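Local coordinates for protein diphosphomevalonate decarboxylase, putative (PDB 2HKE) that probably catalyses the ATP-dependent decarboxylation of (R)-5-diphosphomevalonate to isopentenyl diphosphate, a precursor of isoprenoids and sterols, at residues Gln205-Arg216 / Glu253-Ile262; Asn13-Gly21 / Thr291-Phe301. The protein carries 1 engineered substitution. One frame throughout, in Å; residues are numbered along the deposited sequence.

Leaving strand 5-15, the chain runs through 13-21, which must wait some 270 residues for its partner 291-301; interaction 2 closes that long loop and ties the N-terminal region to the C-terminal one. Interaction 1 falls wholly within it. There the end of helix 199-209 and the start of helix 213-234 meet the end of helix 237-256 and the loop after it, closing a short, almost entirely helical loop inside the C-terminal region. The two contact centres are about 17 Å apart, yet they touch directly: W20 NE1 bonds to S206 OG, R216 NH2 reaches K18 O, and C255 and M213 pack on W20. These helix ends thereby lie against the loop that follows strand 5-15.

Interaction 1: residues Gln205-Arg216 / Glu253-Ile262; sequences QSLKTSPLMKKR and EICATTEPKI
Q205 NE2 gives a hydrogen bond to E259 O over 2.8 Å, nearly linear at 170° and lying in both the amide and the carbonyl plane. The same glutamate is held through its backbone, where E259 N donates to T209 OG1 at 2.9 Å in a bond just as straight. That hydroxyl is turned back over its own helix, between the backbone N and the carbonyl carbon (chi1 68°), where it can pass its proton to Q205 O, 2.8 Å from T209 OG1. E259 is thus gripped at its N and its O by two residues one helical turn apart.

Four more hydroxyls continue the polar seam. S210 OG donates to T257 OG1 at 2.8 Å while accepting from L212 N, the capping bond of the turn into the next helix. S206 OG lies 2.7 Å from T258 OG1, and T258 OG1 donates in turn to I254 O, 2.7 Å away, coming from above the carbonyl plane. Outside the two segments, S206 OG also pairs with W20 NE1.

Beyond the hydroxyls the contact turns apolar around I254. Its CG2 branch faces S206, whereas I254 CD1 runs across M213 SD and comes within 3.3 Å of R216 CD, roughly at a right angle to the arginine chain. R216 itself is stretched out past this methyl to a salt bridge with E247. At the outer margin L212 CD1 rests on the aliphatic part of E253, 3.5 Å from its CG.

Helices 199-209 and 237-256 both end in this place. Short hydroxyl side chains just past or within those ends occupy carbonyls of the last turns, and the two ends are joined by directional bonds, with I254 filling in beside them.

Interaction 2: residues Asn13-Gly21 / Thr291-Phe301; sequences NIAFIKYWG and TFDAGANCFLF. With SO4 (sulfate ion), chain C.
I14 meets two phenylalanine rings in different ways. I14 CD1 sits over one face of F299, 3.7 Å from the ring centroid and 17° off the normal, a CH-pi contact. The other branch, I14 CG2, comes to the edge of F301, 3.8 Å from F301 CE1. Farther along, W20 CZ3 touches A294 CB obliquely at 4.0 Å, and Y19 OH donates to sulfate O4 at 2.6 Å, with that oxygen near the plane of the ring. The sulfate, also held by K22, R77 and T200, probably comes from the crystallisation liquor.

Beside I14 and the two rings lies the buried end of K18. A bend at chi2 (-65°) folds the chain so that K18 NZ faces several acceptors: D293 OD1 at 2.7 Å, a salt bridge met on the anti side and out of the carboxylate plane, T291 OG1 at 2.9 Å, F292 O, and A15 O of its own segment. T291 OG1 also donates to a water that bonds to F16 O.

The contact joins the end of strand 5-15 and the loop after it to strands 288-291 and 298-303 and the turn between them, at the buried interface of the N- and C-terminal domains, the region where GHMP-superfamily enzymes have their active site.

Interaction 1: residues Gln205-Arg216 / Glu253-Ile262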
loop_
_atom_site.group_PDB
_atom_site.type_symbol
_atom_site.label_atom_id
_atom_site.label_comp_id
_atom_site.label_asym_id
_atom_site.label_seq_id
_atom_site.Cartn_x
_atom_site.Cartn_y
_atom_site.Cartn_z
ATOM N N GLN A 205 -17.515 9.622 -2.700
ATOM C CA GLN A 205 -18.260 10.074 -3.875
ATOM C C GLN A 205 -18.653 8.874 -4.724
ATOM O O GLN A 205 -19.767 8.771 -5.212
ATOM C CB GLN A 205 -17.437 11.101 -4.642
ATOM C CG GLN A 205 -18.255 11.958 -5.605
ATOM C CD GLN A 205 -19.288 12.879 -4.934
ATOM O OE1 GLN A 205 -19.259 13.111 -3.705
ATOM N NE2 GLN A 205 -20.214 13.421 -5.757
ATOM N N SER A 206 -17.747 7.903 -4.869
ATOM C CA SER A 206 -18.087 6.636 -5.556
ATOM C C SER A 206 -19.199 5.900 -4.861
ATOM O O SER A 206 -20.082 5.402 -5.479
ATOM C CB SER A 206 -16.857 5.709 -5.675
ATOM O OG SER A 206 -15.842 6.285 -6.459
ATOM N N LEU A 207 -19.160 5.822 -3.544
ATOM C CA LEU A 207 -20.152 5.101 -2.826
ATOM C C LEU A 207 -21.496 5.749 -3.019
ATOM O O LEU A 207 -22.480 5.036 -3.128
ATOM C CB LEU A 207 -19.814 5.034 -1.337
ATOM C CG LEU A 207 -20.621 4.116 -0.452
ATOM C CD1 LEU A 207 -20.659 2.647 -0.924
ATOM C CD2 LEU A 207 -19.945 4.215 0.970
ATOM N N LYS A 208 -21.515 7.082 -3.069
ATOM C CA LYS A 208 -22.751 7.852 -3.271
ATOM C C LYS A 208 -23.326 7.734 -4.695
ATOM O O LYS A 208 -24.543 7.742 -4.861
ATOM C CB LYS A 208 -22.477 9.326 -2.977
ATOM C CG LYS A 208 -23.704 10.238 -2.860
ATOM C CD LYS A 208 -23.272 11.685 -2.833
ATOM C CE LYS A 208 -24.448 12.646 -2.565
ATOM N NZ LYS A 208 -23.959 14.071 -2.440
ATOM N N THR A 209 -22.465 7.673 -5.707
ATOM C CA THR A 209 -22.873 7.896 -7.088
ATOM C C THR A 209 -22.584 6.804 -8.111
ATOM O O THR A 209 -23.287 6.721 -9.133
ATOM C CB THR A 209 -22.281 9.224 -7.609
ATOM O OG1 THR A 209 -20.848 9.117 -7.725
ATOM C CG2 THR A 209 -22.652 10.393 -6.637
ATOM N N SER A 210 -21.589 5.948 -7.876
ATOM C CA SER A 210 -21.273 4.923 -8.871
ATOM C C SER A 210 -22.310 3.824 -8.846
ATOM O O SER A 210 -22.593 3.229 -7.780
ATOM C CB SER A 210 -19.883 4.290 -8.668
ATOM O OG SER A 210 -19.745 3.180 -9.573
ATOM N N PRO A 211 -22.899 3.511 -10.016
ATOM C CA PRO A 211 -23.897 2.445 -9.969
ATOM C C PRO A 211 -23.299 1.087 -9.720
ATOM O O PRO A 211 -24.037 0.142 -9.517
ATOM C CB PRO A 211 -24.534 2.490 -11.377
ATOM C CG PRO A 211 -23.428 2.953 -12.225
ATOM C CD PRO A 211 -22.777 4.062 -11.378
ATOM N N LEU A 212 -21.963 0.980 -9.712
ATOM C CA LEU A 212 -21.297 -0.326 -9.591
ATOM C C LEU A 212 -20.983 -0.804 -8.165
ATOM O O LEU A 212 -20.617 -1.970 -7.946
ATOM C CB LEU A 212 -20.010 -0.302 -10.415
ATOM C CG LEU A 212 -20.221 0.113 -11.874
ATOM C CD1 LEU A 212 -18.898 0.171 -12.563
ATOM C CD2 LEU A 212 -21.204 -0.823 -12.562
ATOM N N MET A 213 -21.126 0.086 -7.196
ATOM C CA MET A 213 -20.717 -0.187 -5.823
ATOM C C MET A 213 -21.607 -1.192 -5.084
ATOM O O MET A 213 -21.116 -2.015 -4.328
ATOM C CB MET A 213 -20.583 1.122 -5.047
ATOM C CG MET A 213 -19.392 1.932 -5.521
ATOM S SD MET A 213 -17.858 1.203 -5.036
ATOM C CE MET A 213 -17.902 1.677 -3.282
ATOM N N LYS A 214 -22.925 -1.160 -5.312
ATOM C CA LYS A 214 -23.803 -2.072 -4.607
ATOM C C LYS A 214 -23.480 -3.549 -4.774
ATOM O O LYS A 214 -23.448 -4.320 -3.776
ATOM C CB LYS A 214 -25.257 -1.821 -5.054
ATOM C CG LYS A 214 -26.324 -2.594 -4.258
ATOM C CD LYS A 214 -27.693 -2.328 -4.896
ATOM C CE LYS A 214 -28.787 -3.141 -4.284
ATOM N NZ LYS A 214 -29.108 -2.620 -2.913
ATOM N N LYS A 215 -23.306 -3.963 -6.035
ATOM C CA LYS A 215 -23.021 -5.338 -6.381
ATOM C C LYS A 215 -21.594 -5.671 -5.938
ATOM O O LYS A 215 -21.337 -6.777 -5.496
ATOM C CB LYS A 215 -23.140 -5.602 -7.877
ATOM C CG LYS A 215 -22.945 -7.062 -8.216
ATOM C CD LYS A 215 -23.335 -7.379 -9.674
ATOM C CE LYS A 215 -22.103 -7.686 -10.518
ATOM N NZ LYS A 215 -21.651 -6.551 -11.288
ATOM N N ARG A 216 -20.705 -4.698 -6.030
ATOM C CA ARG A 216 -19.297 -4.914 -5.565
ATOM C C ARG A 216 -19.247 -5.328 -4.093
ATOM O O ARG A 216 -18.577 -6.289 -3.745
ATOM C CB ARG A 216 -18.443 -3.690 -5.842
ATOM C CG ARG A 216 -17.039 -3.791 -5.223
ATOM C CD ARG A 216 -16.158 -2.641 -5.562
ATOM N NE ARG A 216 -14.906 -2.816 -4.826
ATOM C CZ ARG A 216 -14.016 -3.777 -5.051
ATOM N NH1 ARG A 216 -14.133 -4.623 -6.072
ATOM N NH2 ARG A 216 -12.945 -3.845 -4.259
ATOM N N GLU A 253 -13.150 1.355 -13.242
ATOM C CA GLU A 253 -14.509 1.516 -13.770
ATOM C C GLU A 253 -15.394 2.211 -12.760
ATOM O O GLU A 253 -16.263 3.043 -13.142
ATOM C CB GLU A 253 -15.099 0.187 -14.221
ATOM C CG GLU A 253 -16.373 0.391 -15.048
ATOM C CD GLU A 253 -17.088 -0.913 -15.443
ATOM O OE1 GLU A 253 -16.582 -2.015 -15.119
ATOM O OE2 GLU A 253 -18.195 -0.813 -16.054
ATOM N N ILE A 254 -15.222 1.876 -11.485
ATOM C CA ILE A 254 -15.931 2.590 -10.421
ATOM C C ILE A 254 -15.642 4.071 -10.465
ATOM O O ILE A 254 -16.559 4.895 -10.414
ATOM C CB ILE A 254 -15.612 2.005 -9.040
ATOM C CG1 ILE A 254 -16.309 0.645 -8.902
ATOM C CG2 ILE A 254 -16.136 2.945 -7.955
ATOM C CD1 ILE A 254 -15.747 -0.251 -7.831
ATOM N N CYS A 255 -14.372 4.421 -10.564
ATOM C CA CYS A 255 -13.975 5.816 -10.644
ATOM C C CYS A 255 -14.594 6.481 -11.888
ATOM O O CYS A 255 -15.048 7.614 -11.832
ATOM C CB CYS A 255 -12.471 5.923 -10.621
ATOM S SG CYS A 255 -11.844 5.651 -8.912
ATOM N N ALA A 256 -14.586 5.775 -13.013
ATOM C CA ALA A 256 -15.080 6.350 -14.273
ATOM C C ALA A 256 -16.595 6.584 -14.245
ATOM O O ALA A 256 -17.069 7.428 -14.972
ATOM C CB ALA A 256 -14.727 5.419 -15.459
ATOM N N THR A 257 -17.327 5.831 -13.439
ATOM C CA THR A 257 -18.780 5.919 -13.304
ATOM C C THR A 257 -19.232 6.656 -12.024
ATOM O O THR A 257 -20.417 6.645 -11.647
ATOM C CB THR A 257 -19.378 4.544 -13.305
ATOM O OG1 THR A 257 -18.875 3.804 -12.202
ATOM C CG2 THR A 257 -19.064 3.776 -14.617
ATOM N N THR A 258 -18.267 7.276 -11.361
ATOM C CA THR A 258 -18.530 8.185 -10.253
ATOM C C THR A 258 -18.949 9.515 -10.858
ATOM O O THR A 258 -18.542 9.859 -11.971
ATOM C CB THR A 258 -17.262 8.315 -9.362
ATOM O OG1 THR A 258 -16.975 7.027 -8.800
ATOM C CG2 THR A 258 -17.438 9.327 -8.195
ATOM N N GLU A 259 -19.753 10.267 -10.104
ATOM C CA GLU A 259 -20.207 11.607 -10.546
ATOM C C GLU A 259 -19.880 12.671 -9.519
ATOM O O GLU A 259 -20.364 12.609 -8.391
ATOM C CB GLU A 259 -21.706 11.539 -10.807
ATOM C CG GLU A 259 -22.022 10.561 -11.888
ATOM C CD GLU A 259 -23.413 10.671 -12.431
ATOM O OE1 GLU A 259 -24.332 11.032 -11.656
ATOM O OE2 GLU A 259 -23.585 10.381 -13.647
ATOM N N PRO A 260 -19.007 13.632 -9.858
ATOM C CA PRO A 260 -18.208 13.805 -11.080
ATOM C C PRO A 260 -17.203 12.672 -11.260
ATOM O O PRO A 260 -16.786 12.053 -10.268
ATOM C CB PRO A 260 -17.443 15.089 -10.829
ATOM C CG PRO A 260 -18.059 15.730 -9.679
ATOM C CD PRO A 260 -18.765 14.705 -8.890
ATOM N N LYS A 261 -16.839 12.409 -12.515
ATOM C CA LYS A 261 -15.900 11.345 -12.848
ATOM C C LYS A 261 -14.569 11.574 -12.135
ATOM O O LYS A 261 -14.092 12.709 -11.979
ATOM C CB LYS A 261 -15.665 11.333 -14.345
ATOM C CG LYS A 261 -14.991 10.141 -14.921
ATOM C CD LYS A 261 -14.817 10.354 -16.453
ATOM C CE LYS A 261 -13.760 9.410 -17.059
ATOM N NZ LYS A 261 -13.698 9.452 -18.594
ATOM N N ILE A 262 -13.988 10.467 -11.698
ATOM C CA ILE A 262 -12.675 10.453 -11.069
ATOM C C ILE A 262 -11.721 9.724 -12.001
ATOM O O ILE A 262 -12.021 8.577 -12.440
ATOM C CB ILE A 262 -12.686 9.656 -9.732
ATOM C CG1 ILE A 262 -13.604 10.303 -8.693
ATOM C CG2 ILE A 262 -11.226 9.527 -9.198
ATOM C CD1 ILE A 262 -13.842 9.454 -7.379
HETATM O O HOH W 1 -24.760 8.883 -10.344
#

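Interaction 2: residues Asn13-Gly21 / Thr291-Phe301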
loop_
_atom_site.group_PDB
_atom_site.type_symbol
_atom_site.label_atom_id
_atom_site.label_comp_id
_atom_site.label_asym_id
_atom_site.label_seq_id
_atom_site.Cartn_x
_atom_site.Cartn_y
_atom_site.Cartn_z
ATOM N N ASN A 13 2.117 -1.223 1.509
ATOM C CA ASN A 13 1.524 -2.449 1.061
ATOM C C ASN A 13 0.709 -2.135 -0.180
ATOM O O ASN A 13 0.422 -0.936 -0.484
ATOM C CB ASN A 13 0.632 -3.070 2.167
ATOM C CG ASN A 13 -0.597 -2.255 2.478
ATOM O OD1 ASN A 13 -1.576 -2.328 1.762
ATOM N ND2 ASN A 13 -0.561 -1.475 3.555
ATOM N N ILE A 14 0.400 -3.173 -0.933
ATOM C CA ILE A 14 -0.420 -3.018 -2.137
ATOM C C ILE A 14 -1.637 -3.908 -2.058
ATOM O O ILE A 14 -1.511 -5.119 -2.024
ATOM C CB ILE A 14 0.380 -3.224 -3.462
ATOM C CG1 ILE A 14 -0.529 -3.016 -4.699
ATOM C CG2 ILE A 14 1.055 -4.623 -3.514
ATOM C CD1 ILE A 14 -1.045 -1.544 -4.799
ATOM N N ALA A 15 -2.830 -3.290 -2.065
ATOM C CA ALA A 15 -4.070 -4.044 -2.079
ATOM C C ALA A 15 -4.305 -4.662 -3.448
ATOM O O ALA A 15 -4.261 -3.942 -4.455
ATOM C CB ALA A 15 -5.258 -3.182 -1.767
ATOM N N PHE A 16 -4.553 -5.965 -3.486
ATOM C CA PHE A 16 -5.046 -6.592 -4.739
ATOM C C PHE A 16 -6.565 -6.763 -4.736
ATOM O O PHE A 16 -7.149 -6.884 -5.817
ATOM C CB PHE A 16 -4.305 -7.873 -5.054
ATOM C CG PHE A 16 -4.280 -8.832 -3.929
ATOM C CD1 PHE A 16 -5.293 -9.731 -3.798
ATOM C CD2 PHE A 16 -3.257 -8.836 -2.994
ATOM C CE1 PHE A 16 -5.341 -10.620 -2.753
ATOM C CE2 PHE A 16 -3.315 -9.744 -1.914
ATOM C CZ PHE A 16 -4.342 -10.635 -1.830
ATOM N N ILE A 17 -7.183 -6.828 -3.540
ATOM C CA ILE A 17 -8.605 -6.698 -3.354
ATOM C C ILE A 17 -8.796 -5.361 -2.673
ATOM O O ILE A 17 -8.293 -5.097 -1.569
ATOM C CB ILE A 17 -9.277 -7.888 -2.632
ATOM C CG1 ILE A 17 -9.180 -9.131 -3.556
ATOM C CG2 ILE A 17 -10.777 -7.514 -2.294
ATOM C CD1 ILE A 17 -9.534 -10.403 -2.837
ATOM N N LYS A 18 -9.431 -4.469 -3.399
ATOM C CA LYS A 18 -9.404 -3.056 -3.047
ATOM C C LYS A 18 -10.273 -2.544 -1.897
ATOM O O LYS A 18 -11.435 -2.904 -1.775
ATOM C CB LYS A 18 -9.741 -2.258 -4.287
ATOM C CG LYS A 18 -8.869 -2.596 -5.519
ATOM C CD LYS A 18 -7.430 -2.203 -5.254
ATOM C CE LYS A 18 -6.548 -2.337 -6.490
ATOM N NZ LYS A 18 -5.100 -1.916 -6.220
ATOM N N TYR A 19 -9.692 -1.632 -1.118
ATOM C CA TYR A 19 -10.419 -0.794 -0.193
ATOM C C TYR A 19 -10.896 0.447 -0.985
ATOM O O TYR A 19 -10.098 1.187 -1.491
ATOM C CB TYR A 19 -9.485 -0.382 0.938
ATOM C CG TYR A 19 -9.872 0.834 1.777
ATOM C CD1 TYR A 19 -11.155 0.966 2.295
ATOM C CD2 TYR A 19 -8.925 1.812 2.099
ATOM C CE1 TYR A 19 -11.497 2.069 3.064
ATOM C CE2 TYR A 19 -9.241 2.894 2.894
ATOM C CZ TYR A 19 -10.516 3.038 3.345
ATOM O OH TYR A 19 -10.818 4.095 4.143
ATOM N N TRP A 20 -12.215 0.659 -1.087
ATOM C CA TRP A 20 -12.742 1.833 -1.719
ATOM C C TRP A 20 -14.145 2.026 -1.194
ATOM O O TRP A 20 -15.077 1.448 -1.692
ATOM C CB TRP A 20 -12.715 1.713 -3.241
ATOM C CG TRP A 20 -12.905 3.024 -3.950
ATOM C CD1 TRP A 20 -13.984 3.414 -4.682
ATOM C CD2 TRP A 20 -11.944 4.042 -4.070
ATOM N NE1 TRP A 20 -13.776 4.679 -5.207
ATOM C CE2 TRP A 20 -12.515 5.075 -4.849
ATOM C CE3 TRP A 20 -10.649 4.220 -3.566
ATOM C CZ2 TRP A 20 -11.839 6.248 -5.120
ATOM C CZ3 TRP A 20 -9.995 5.423 -3.835
ATOM C CH2 TRP A 20 -10.602 6.411 -4.601
ATOM N N GLY A 21 -14.246 2.801 -0.119
ATOM C CA GLY A 21 -15.483 3.127 0.531
ATOM C C GLY A 21 -15.525 2.837 2.023
ATOM O O GLY A 21 -15.194 1.709 2.463
ATOM N N THR A 291 -1.768 -4.069 -11.095
ATOM C CA THR A 291 -2.794 -3.429 -10.317
ATOM C C THR A 291 -2.457 -1.957 -10.167
ATOM O O THR A 291 -1.297 -1.609 -10.050
ATOM C CB THR A 291 -3.062 -4.120 -8.982
ATOM O OG1 THR A 291 -4.273 -3.600 -8.444
ATOM C CG2 THR A 291 -1.949 -3.883 -7.966
ATOM N N PHE A 292 -3.486 -1.117 -10.228
ATOM C CA PHE A 292 -3.412 0.291 -9.937
ATOM C C PHE A 292 -4.222 0.569 -8.685
ATOM O O PHE A 292 -5.272 -0.035 -8.495
ATOM C CB PHE A 292 -3.988 1.126 -11.118
ATOM C CG PHE A 292 -3.211 0.946 -12.401
ATOM C CD1 PHE A 292 -3.403 -0.183 -13.160
ATOM C CD2 PHE A 292 -2.252 1.875 -12.813
ATOM C CE1 PHE A 292 -2.710 -0.397 -14.323
ATOM C CE2 PHE A 292 -1.537 1.659 -13.955
ATOM C CZ PHE A 292 -1.744 0.525 -14.708
ATOM N N ASP A 293 -3.749 1.503 -7.866
ATOM C CA ASP A 293 -4.424 1.864 -6.600
ATOM C C ASP A 293 -4.688 3.385 -6.484
ATOM O O ASP A 293 -4.076 4.091 -5.700
ATOM C CB ASP A 293 -3.561 1.362 -5.431
ATOM C CG ASP A 293 -4.390 0.844 -4.217
ATOM O OD1 ASP A 293 -5.360 0.070 -4.385
ATOM O OD2 ASP A 293 -4.083 1.270 -3.069
ATOM N N ALA A 294 -5.619 3.927 -7.231
ATOM C CA ALA A 294 -5.950 5.375 -7.024
ATOM C C ALA A 294 -4.794 6.290 -7.411
ATOM O O ALA A 294 -4.500 7.317 -6.779
ATOM C CB ALA A 294 -6.454 5.707 -5.573
ATOM N N GLY A 295 -4.126 5.897 -8.479
ATOM C CA GLY A 295 -2.980 6.629 -8.976
ATOM C C GLY A 295 -2.629 6.050 -10.317
ATOM O O GLY A 295 -3.283 5.109 -10.775
ATOM N N ALA A 296 -1.596 6.605 -10.942
ATOM C CA ALA A 296 -1.192 6.198 -12.263
ATOM C C ALA A 296 -0.166 5.062 -12.219
ATOM O O ALA A 296 0.050 4.423 -13.226
ATOM C CB ALA A 296 -0.579 7.389 -13.031
ATOM N N ASN A 297 0.499 4.862 -11.085
ATOM C CA ASN A 297 1.596 3.876 -11.020
ATOM C C ASN A 297 1.042 2.481 -11.203
ATOM O O ASN A 297 -0.049 2.175 -10.700
ATOM C CB ASN A 297 2.315 3.910 -9.676
ATOM C CG ASN A 297 2.974 5.227 -9.361
ATOM O OD1 ASN A 297 3.364 5.976 -10.236
ATOM N ND2 ASN A 297 3.134 5.493 -8.055
ATOM N N CYS A 298 1.798 1.652 -11.892
ATOM C CA CYS A 298 1.423 0.301 -12.162
ATOM C C CYS A 298 2.219 -0.659 -11.270
ATOM O O CYS A 298 3.455 -0.878 -11.443
ATOM C CB CYS A 298 1.682 -0.014 -13.605
ATOM S SG CYS A 298 1.069 -1.632 -14.137
ATOM N N PHE A 299 1.503 -1.273 -10.346
ATOM C CA PHE A 299 2.090 -2.343 -9.543
ATOM C C PHE A 299 2.007 -3.587 -10.385
ATOM O O PHE A 299 1.109 -3.705 -11.250
ATOM C CB PHE A 299 1.339 -2.477 -8.247
ATOM C CG PHE A 299 1.763 -1.476 -7.223
ATOM C CD1 PHE A 299 1.226 -0.198 -7.222
ATOM C CD2 PHE A 299 2.761 -1.802 -6.307
ATOM C CE1 PHE A 299 1.670 0.745 -6.261
ATOM C CE2 PHE A 299 3.201 -0.893 -5.333
ATOM C CZ PHE A 299 2.628 0.381 -5.318
ATOM N N LEU A 300 2.977 -4.478 -10.232
ATOM C CA LEU A 300 3.013 -5.693 -11.027
ATOM C C LEU A 300 3.307 -6.821 -10.093
ATOM O O LEU A 300 4.115 -6.643 -9.171
ATOM C CB LEU A 300 4.141 -5.624 -12.054
ATOM C CG LEU A 300 3.966 -4.555 -13.103
ATOM C CD1 LEU A 300 5.322 -4.221 -13.718
ATOM C CD2 LEU A 300 2.928 -5.000 -14.190
ATOM N N PHE A 301 2.689 -7.953 -10.336
ATOM C CA PHE A 301 3.024 -9.170 -9.613
ATOM C C PHE A 301 3.536 -10.173 -10.625
ATOM O O PHE A 301 2.970 -10.310 -11.729
ATOM C CB PHE A 301 1.803 -9.750 -8.943
ATOM C CG PHE A 301 1.109 -8.805 -8.021
ATOM C CD1 PHE A 301 1.757 -8.299 -6.900
ATOM C CD2 PHE A 301 -0.181 -8.410 -8.267
ATOM C CE1 PHE A 301 1.112 -7.414 -6.036
ATOM C CE2 PHE A 301 -0.832 -7.507 -7.391
ATOM C CZ PHE A 301 -0.170 -7.029 -6.270
HETATM S S SO4 C . -8.403 6.758 4.271
HETATM O O1 SO4 C . -9.508 7.691 4.169
HETATM O O2 SO4 C . -8.008 6.321 2.953
HETATM O O3 SO4 C . -7.259 7.403 4.903
HETATM O O4 SO4 C . -8.821 5.582 5.037
HETATM O O HOH W 2 -5.892 -5.495 -7.787
HETATM O O HOH W 3 -7.253 -0.193 -2.142
#